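PDB 4KVF: rhamnose ABC transporter, periplasmic rhamnose-binding protein from Kribbella flavida, which probably binds a sugar, presumably rhamnose, outside the membrane and passes it to the permease of an ABC transporter. Local coordinates for residues D137-Q142 / A321-L326; A167-T172 / T214-L219. One frame throughout, in Å; residues are numbered along the deposited sequence.

In the fold
The chain folds into two lobes, each built round a parallel beta sheet, as in other type I periplasmic binding proteins. Contact 1 closes the edge of the six-stranded sheet, pairing strand 138-141 with strand 323-325 from near the chain's end. Contact 2 belongs to the parallel sheet of the other lobe, where helix 209-222 packs on strand 164-170, and both its segments fall in the long sequence that separates those of contact 1. The two centres are 32 Å apart, on opposite sides of the chain's centre, and the nearest atoms remain about 15 Å apart. In relatives the sugar binds between the two lobes, one of which holds contact 1 and the other contact 2.

Contact 1. Residues D137-Q142 / A321-L326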
ATOM      1  N   ASP A 137     -16.168   3.697  -9.273  1.00 23.62           N
ATOM      2  CA  ASP A 137     -15.910   3.196 -10.622  1.00 24.32           C
ATOM      3  C   ASP A 137     -14.654   2.334 -10.705  1.00 21.75           C
ATOM      4  O   ASP A 137     -14.605   1.397 -11.491  1.00 25.17           O
ATOM      5  CB  ASP A 137     -15.831   4.366 -11.602  1.00 27.06           C
ATOM      6  CG  ASP A 137     -17.117   5.173 -11.627  1.00 27.24           C
ATOM      7  OD1 ASP A 137     -18.109   4.678 -12.210  1.00 31.61           O
ATOM      8  OD2 ASP A 137     -17.130   6.289 -11.062  1.00 29.36           O
ATOM      9  N   ALA A 138     -13.657   2.652  -9.885  1.00 25.10           N
ATOM     10  CA  ALA A 138     -12.415   1.884  -9.842  1.00 20.59           C
ATOM     11  C   ALA A 138     -11.732   2.041  -8.494  1.00 24.09           C
ATOM     12  O   ALA A 138     -11.959   3.018  -7.780  1.00 24.45           O
ATOM     13  CB  ALA A 138     -11.467   2.317 -10.962  1.00 22.35           C
ATOM     14  N   PHE A 139     -10.893   1.064  -8.161  1.00 22.60           N
ATOM     15  CA  PHE A 139     -10.139   1.072  -6.910  1.00 22.57           C
ATOM     16  C   PHE A 139      -8.665   0.892  -7.215  1.00 23.71           C
ATOM     17  O   PHE A 139      -8.273  -0.083  -7.865  1.00 22.76           O
ATOM     18  CB  PHE A 139     -10.634  -0.057  -5.992  1.00 22.37           C
ATOM     19  CG  PHE A 139      -9.723  -0.350  -4.819  1.00 25.33           C
ATOM     20  CD1 PHE A 139      -9.310   0.654  -3.962  1.00 23.98           C
ATOM     21  CD2 PHE A 139      -9.316  -1.647  -4.559  1.00 25.45           C
ATOM     22  CE1 PHE A 139      -8.483   0.370  -2.877  1.00 25.37           C
ATOM     23  CE2 PHE A 139      -8.496  -1.937  -3.474  1.00 30.91           C
ATOM     24  CZ  PHE A 139      -8.078  -0.927  -2.640  1.00 25.59           C
ATOM     25  N   ILE A 140      -7.837   1.832  -6.760  1.00 20.50           N
ATOM     26  CA  ILE A 140      -6.399   1.677  -6.945  1.00 21.51           C
ATOM     27  C   ILE A 140      -5.817   0.954  -5.735  1.00 19.79           C
ATOM     28  O   ILE A 140      -5.778   1.492  -4.628  1.00 23.67           O
ATOM     29  CB  ILE A 140      -5.669   3.029  -7.123  1.00 22.91           C
ATOM     30  CG1 ILE A 140      -6.363   3.874  -8.205  1.00 21.71           C
ATOM     31  CG2 ILE A 140      -4.187   2.779  -7.485  1.00 23.10           C
ATOM     32  CD1 ILE A 140      -6.542   3.140  -9.557  1.00 23.39           C
ATOM     33  N   ASN A 141      -5.371  -0.276  -5.966  1.00 22.26           N
ATOM     34  CA  ASN A 141      -4.779  -1.111  -4.928  1.00 23.76           C
ATOM     35  C   ASN A 141      -3.258  -1.113  -5.054  1.00 22.18           C
ATOM     36  O   ASN A 141      -2.722  -1.489  -6.103  1.00 26.50           O
ATOM     37  CB  ASN A 141      -5.313  -2.542  -5.043  1.00 23.01           C
ATOM     38  CG  ASN A 141      -5.008  -3.374  -3.812  1.00 25.98           C
ATOM     39  OD1 ASN A 141      -4.358  -2.895  -2.880  1.00 33.59           O
ATOM     40  ND2 ASN A 141      -5.528  -4.601  -3.777  1.00 28.51           N
ATOM     41  N   GLN A 142      -2.567  -0.683  -3.997  1.00 24.09           N
ATOM     42  CA  GLN A 142      -1.122  -0.492  -4.077  1.00 24.34           C
ATOM     43  C   GLN A 142      -0.393  -1.802  -4.284  1.00 21.95           C
ATOM     44  O   GLN A 142       0.656  -1.850  -4.938  1.00 24.44           O
ATOM     45  CB  GLN A 142      -0.567   0.221  -2.832  1.00 26.44           C
ATOM     46  CG  GLN A 142      -0.873  -0.468  -1.524  1.00 32.28           C
ATOM     47  CD  GLN A 142      -2.110   0.102  -0.863  1.00 44.01           C
ATOM     48  OE1 GLN A 142      -3.156   0.243  -1.499  1.00 47.02           O
ATOM     49  NE2 GLN A 142      -1.993   0.450   0.415  1.00 37.16           N
ATOM     50  N   ALA A 321     -13.963  -6.442 -10.599  1.00 35.46           N
ATOM     51  CA  ALA A 321     -14.660  -5.449  -9.771  1.00 36.76           C
ATOM     52  C   ALA A 321     -14.017  -4.061  -9.784  1.00 34.11           C
ATOM     53  O   ALA A 321     -14.114  -3.319  -8.810  1.00 35.09           O
ATOM     54  CB  ALA A 321     -14.796  -5.950  -8.330  1.00 40.53           C
ATOM     55  N   GLY A 322     -13.370  -3.711 -10.886  1.00 29.09           N
ATOM     56  CA  GLY A 322     -12.809  -2.381 -11.028  1.00 26.91           C
ATOM     57  C   GLY A 322     -11.515  -2.148 -10.280  1.00 29.75           C
ATOM     58  O   GLY A 322     -11.049  -1.012 -10.178  1.00 24.00           O
ATOM     59  N   GLU A 323     -10.905  -3.219  -9.783  1.00 23.23           N
ATOM     60  CA  GLU A 323      -9.631  -3.089  -9.077  1.00 21.00           C
ATOM     61  C   GLU A 323      -8.494  -2.939 -10.062  1.00 24.73           C
ATOM     62  O   GLU A 323      -8.363  -3.732 -11.003  1.00 24.92           O
ATOM     63  CB  GLU A 323      -9.368  -4.306  -8.184  1.00 24.98           C
ATOM     64  CG  GLU A 323      -8.003  -4.268  -7.545  1.00 23.33           C
ATOM     65  CD  GLU A 323      -7.782  -5.395  -6.552  1.00 39.61           C
ATOM     66  OE1 GLU A 323      -7.350  -6.489  -6.976  1.00 54.86           O
ATOM     67  OE2 GLU A 323      -8.061  -5.192  -5.355  1.00 47.91           O
ATOM     68  N   ILE A 324      -7.686  -1.901  -9.854  1.00 21.79           N
ATOM     69  CA  ILE A 324      -6.501  -1.662 -10.642  1.00 20.44           C
ATOM     70  C   ILE A 324      -5.294  -1.776  -9.717  1.00 22.45           C
ATOM     71  O   ILE A 324      -5.164  -1.009  -8.773  1.00 24.00           O
ATOM     72  CB  ILE A 324      -6.530  -0.250 -11.270  1.00 22.92           C
ATOM     73  CG1 ILE A 324      -7.797  -0.099 -12.126  1.00 24.68           C
ATOM     74  CG2 ILE A 324      -5.279  -0.017 -12.103  1.00 25.66           C
ATOM     75  CD1 ILE A 324      -8.024   1.331 -12.643  1.00 26.27           C
ATOM     76  N   VAL A 325      -4.431  -2.753  -9.981  1.00 22.45           N
ATOM     77  CA  VAL A 325      -3.318  -3.037  -9.063  1.00 21.98           C
ATOM     78  C   VAL A 325      -2.078  -2.298  -9.521  1.00 23.65           C
ATOM     79  O   VAL A 325      -1.646  -2.476 -10.665  1.00 23.35           O
ATOM     80  CB  VAL A 325      -3.012  -4.555  -9.043  1.00 21.91           C
ATOM     81  CG1 VAL A 325      -1.822  -4.842  -8.121  1.00 24.70           C
ATOM     82  CG2 VAL A 325      -4.253  -5.311  -8.580  1.00 25.87           C
ATOM     83  N   LEU A 326      -1.504  -1.474  -8.640  1.00 22.58           N
ATOM     84  CA  LEU A 326      -0.372  -0.629  -9.004  1.00 19.60           C
ATOM     85  C   LEU A 326       0.786  -1.479  -9.510  1.00 25.96           C
ATOM     86  O   LEU A 326       1.416  -1.169 -10.521  1.00 24.64           O
ATOM     87  CB  LEU A 326       0.075   0.219  -7.805  1.00 23.12           C
ATOM     88  CG  LEU A 326       1.393   0.986  -7.927  1.00 24.51           C
ATOM     89  CD1 LEU A 326       1.327   2.027  -9.055  1.00 23.68           C
ATOM     90  CD2 LEU A 326       1.730   1.648  -6.596  1.00 26.02           C
TER
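On the face of the sheet shared by Phe139, Glu323 and Asn141, Glu323 holds CG anti to its backbone N (chi1 174°), as Phe139 does, and the extended Glu323 chain and Phe139 lie side by side, pointing the same way; Asn141, with CG likewise anti to N, crosses Glu323 obliquely. Asn141 ND2 donates to Glu323 OE2 over 3.0 Å, reaching it from above the carboxylate plane, with a rather bent N-H...O angle of 143° and amide and carboxylate planes 53° apart. The same OE2 lies near the plane of the Phe139 ring, 3.8 Å from CE2, where the weakly positive rim suits an anionic oxygen. An alanine in place of Glu323 would probably leave Asn141 ND2 without this acceptor and the Phe139 rim without its neighbour.

Beneath these groups runs a regular parallel ladder. Phe139 N bonds to Gly322 O (2.9 Å) and Ile324 N to Phe139 O (2.8 Å); Asn141 N to Ile324 O and Leu326 N to Asn141 O carry it on. Gly322 suits its place because its phi is positive and a CB would crowd Asp137 O. On the other face, branched Ile140 and Ile324 lie side by side, Ile140 CD1 3.8 Å from Ile324 CB, while small Ala138 touches Ile324 CD1 with its CB at 4.0 Å.

Strand 138-141 thus bonds to 323-325, one of the two outermost strands of the sheet, and on its other flank to strand 123-127. Helix 281-296 covers the isoleucine face, Leu287 meeting Ile140.

Contact 2. Residues A167-T172 / T214-L219; sequences AVLSAT and TEAQGL
Leu219 N donates to Glu215 O over 3.0 Å, one turn of a helix that sets the side chains of Glu215 and Leu219 on the same side, facing strand 167-170. No hydrogen bond crosses from helix to strand, and what joins them is apolar packing.

Leu169 makes the strand's largest share of the contact. Its CB points toward the helix and chi1 of 174° puts CG anti to the backbone N; the two methyls then part between neighbouring helix residues. CD1 reaches Glu215 CB at 3.6 Å and CD2 reaches Ala216 CB at 4.1 Å. Glu215 suits this margin because its CB serves as an apolar surface while the chain, bent at chi2, carries the carboxylate away from the strand. Ala216, with a single methyl, lets the helix lie near the leucine.

Leu219 answers from the helix. Both of its branches meet the methyl of Ala167, CD2 at 4.0 Å and CD1 at 4.1 Å from CB. CD1 also lies 4.1 Å from Val168 O and more loosely near Leu169 CB. A small residue at Ala167 thus gives a broad leucine a place against the sheet.

Helix and strand run nearly antiparallel, at 167°, with axes 9.5 Å apart. Helix 209-222 connects strand 197-204 to strand 226-231 and passes over strand 164-170, which lies between them, so this is a beta-alpha-beta crossover that skips one strand. Val168 points to the opposite face, where Met185 of helix 176-189 packs on it, while Ala240 of helix 234-245 touches both Leu169 and Ala216 and joins the two helices on this side.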
ATOM      1  N   ALA A 167      10.328 -16.675  11.400  1.00 29.34           N
ATOM      2  CA  ALA A 167       9.256 -16.341  12.334  1.00 25.54           C
ATOM      3  C   ALA A 167       8.661 -15.033  11.879  1.00 25.43           C
ATOM      4  O   ALA A 167       9.331 -14.247  11.228  1.00 28.71           O
ATOM      5  CB  ALA A 167       9.786 -16.215  13.740  1.00 27.60           C
ATOM      6  N   VAL A 168       7.394 -14.808  12.194  1.00 22.94           N
ATOM      7  CA  VAL A 168       6.751 -13.553  11.842  1.00 23.75           C
ATOM      8  C   VAL A 168       6.563 -12.723  13.107  1.00 27.97           C
ATOM      9  O   VAL A 168       6.192 -13.257  14.152  1.00 29.75           O
ATOM     10  CB  VAL A 168       5.383 -13.807  11.157  1.00 22.85           C
ATOM     11  CG1 VAL A 168       4.530 -12.519  11.088  1.00 19.68           C
ATOM     12  CG2 VAL A 168       5.601 -14.415   9.771  1.00 23.95           C
ATOM     13  N   LEU A 169       6.874 -11.431  13.016  1.00 26.31           N
ATOM     14  CA  LEU A 169       6.518 -10.468  14.046  1.00 22.35           C
ATOM     15  C   LEU A 169       5.407  -9.587  13.478  1.00 25.24           C
ATOM     16  O   LEU A 169       5.633  -8.753  12.598  1.00 24.65           O
ATOM     17  CB  LEU A 169       7.746  -9.640  14.464  1.00 23.45           C
ATOM     18  CG  LEU A 169       7.529  -8.476  15.438  1.00 31.32           C
ATOM     19  CD1 LEU A 169       6.903  -8.964  16.736  1.00 32.14           C
ATOM     20  CD2 LEU A 169       8.851  -7.763  15.736  1.00 32.28           C
ATOM     21  N   SER A 170       4.185  -9.824  13.942  1.00 25.11           N
ATOM     22  CA  SER A 170       3.024  -9.179  13.351  1.00 24.53           C
ATOM     23  C   SER A 170       2.582  -7.967  14.158  1.00 30.78           C
ATOM     24  O   SER A 170       3.292  -7.507  15.058  1.00 27.05           O
ATOM     25  CB  SER A 170       1.872 -10.184  13.214  1.00 25.54           C
ATOM     26  OG  SER A 170       0.825  -9.647  12.415  1.00 23.42           O
ATOM     27  N   ALA A 171       1.417  -7.434  13.797  1.00 27.12           N
ATOM     28  CA  ALA A 171       0.786  -6.366  14.559  1.00 26.93           C
ATOM     29  C   ALA A 171      -0.052  -7.010  15.660  1.00 31.77           C
ATOM     30  O   ALA A 171       0.465  -7.817  16.423  1.00 32.44           O
ATOM     31  CB  ALA A 171      -0.074  -5.501  13.633  1.00 30.05           C
ATOM     32  N   THR A 172      -1.342  -6.684  15.735  1.00 28.98           N
ATOM     33  CA  THR A 172      -2.207  -7.283  16.750  1.00 33.82           C
ATOM     34  C   THR A 172      -2.746  -8.620  16.274  1.00 31.52           C
ATOM     35  O   THR A 172      -2.780  -8.871  15.070  1.00 28.67           O
ATOM     36  CB  THR A 172      -3.416  -6.396  17.028  1.00 28.51           C
ATOM     37  OG1 THR A 172      -4.163  -6.249  15.813  1.00 30.83           O
ATOM     38  CG2 THR A 172      -2.976  -5.037  17.544  1.00 33.57           C
ATOM     39  N   THR A 214      10.598  -5.869  22.246  1.00 35.96           N
ATOM     40  CA  THR A 214      10.681  -6.986  23.182  1.00 33.95           C
ATOM     41  C   THR A 214      10.267  -8.323  22.550  1.00 32.92           C
ATOM     42  O   THR A 214      10.856  -9.368  22.843  1.00 35.66           O
ATOM     43  CB  THR A 214       9.845  -6.705  24.440  1.00 40.81           C
ATOM     44  OG1 THR A 214      10.365  -5.537  25.087  1.00 46.21           O
ATOM     45  CG2 THR A 214       9.920  -7.871  25.404  1.00 47.72           C
ATOM     46  N   GLU A 215       9.264  -8.300  21.676  1.00 30.70           N
ATOM     47  CA  GLU A 215       8.860  -9.540  21.011  1.00 31.60           C
ATOM     48  C   GLU A 215       9.937 -10.043  20.047  1.00 33.13           C
ATOM     49  O   GLU A 215      10.100 -11.256  19.876  1.00 31.92           O
ATOM     50  CB  GLU A 215       7.500  -9.389  20.305  1.00 32.99           C
ATOM     51  CG  GLU A 215       6.322  -9.259  21.263  1.00 40.76           C
ATOM     52  CD  GLU A 215       6.089 -10.511  22.099  1.00 47.90           C
ATOM     53  OE1 GLU A 215       6.234 -11.631  21.560  1.00 45.28           O
ATOM     54  OE2 GLU A 215       5.759 -10.376  23.298  1.00 53.64           O
ATOM     55  N   ALA A 216      10.675  -9.121  19.424  1.00 34.63           N
ATOM     56  CA  ALA A 216      11.781  -9.507  18.544  1.00 35.08           C
ATOM     57  C   ALA A 216      12.876 -10.192  19.348  1.00 36.09           C
ATOM     58  O   ALA A 216      13.433 -11.217  18.946  1.00 32.37           O
ATOM     59  CB  ALA A 216      12.339  -8.293  17.814  1.00 30.66           C
ATOM     60  N   GLN A 217      13.182  -9.599  20.495  1.00 32.68           N
ATOM     61  CA  GLN A 217      14.137 -10.150  21.443  1.00 34.47           C
ATOM     62  C   GLN A 217      13.696 -11.549  21.857  1.00 37.65           C
ATOM     63  O   GLN A 217      14.501 -12.481  21.914  1.00 37.06           O
ATOM     64  CB  GLN A 217      14.182  -9.230  22.662  1.00 42.04           C
ATOM     65  CG  GLN A 217      15.345  -9.403  23.597  1.00 56.87           C
ATOM     66  CD  GLN A 217      15.384  -8.282  24.621  1.00 61.63           C
ATOM     67  OE1 GLN A 217      14.335  -7.768  25.025  1.00 56.63           O
ATOM     68  NE2 GLN A 217      16.586  -7.875  25.024  1.00 62.06           N
ATOM     69  N   GLY A 218      12.405 -11.691  22.134  1.00 38.04           N
ATOM     70  CA  GLY A 218      11.860 -12.963  22.570  1.00 37.54           C
ATOM     71  C   GLY A 218      11.990 -14.051  21.522  1.00 36.11           C
ATOM     72  O   GLY A 218      12.272 -15.205  21.849  1.00 36.87           O
ATOM     73  N   LEU A 219      11.784 -13.692  20.260  1.00 31.71           N
ATOM     74  CA  LEU A 219      11.889 -14.671  19.177  1.00 37.20           C
ATOM     75  C   LEU A 219      13.305 -15.212  19.079  1.00 34.67           C
ATOM     76  O   LEU A 219      13.526 -16.422  18.958  1.00 35.95           O
ATOM     77  CB  LEU A 219      11.468 -14.060  17.831  1.00 33.53           C
ATOM     78  CG  LEU A 219       9.968 -13.840  17.603  1.00 31.50           C
ATOM     79  CD1 LEU A 219       9.722 -13.041  16.323  1.00 28.85           C
ATOM     80  CD2 LEU A 219       9.242 -15.180  17.549  1.00 31.92           C
TER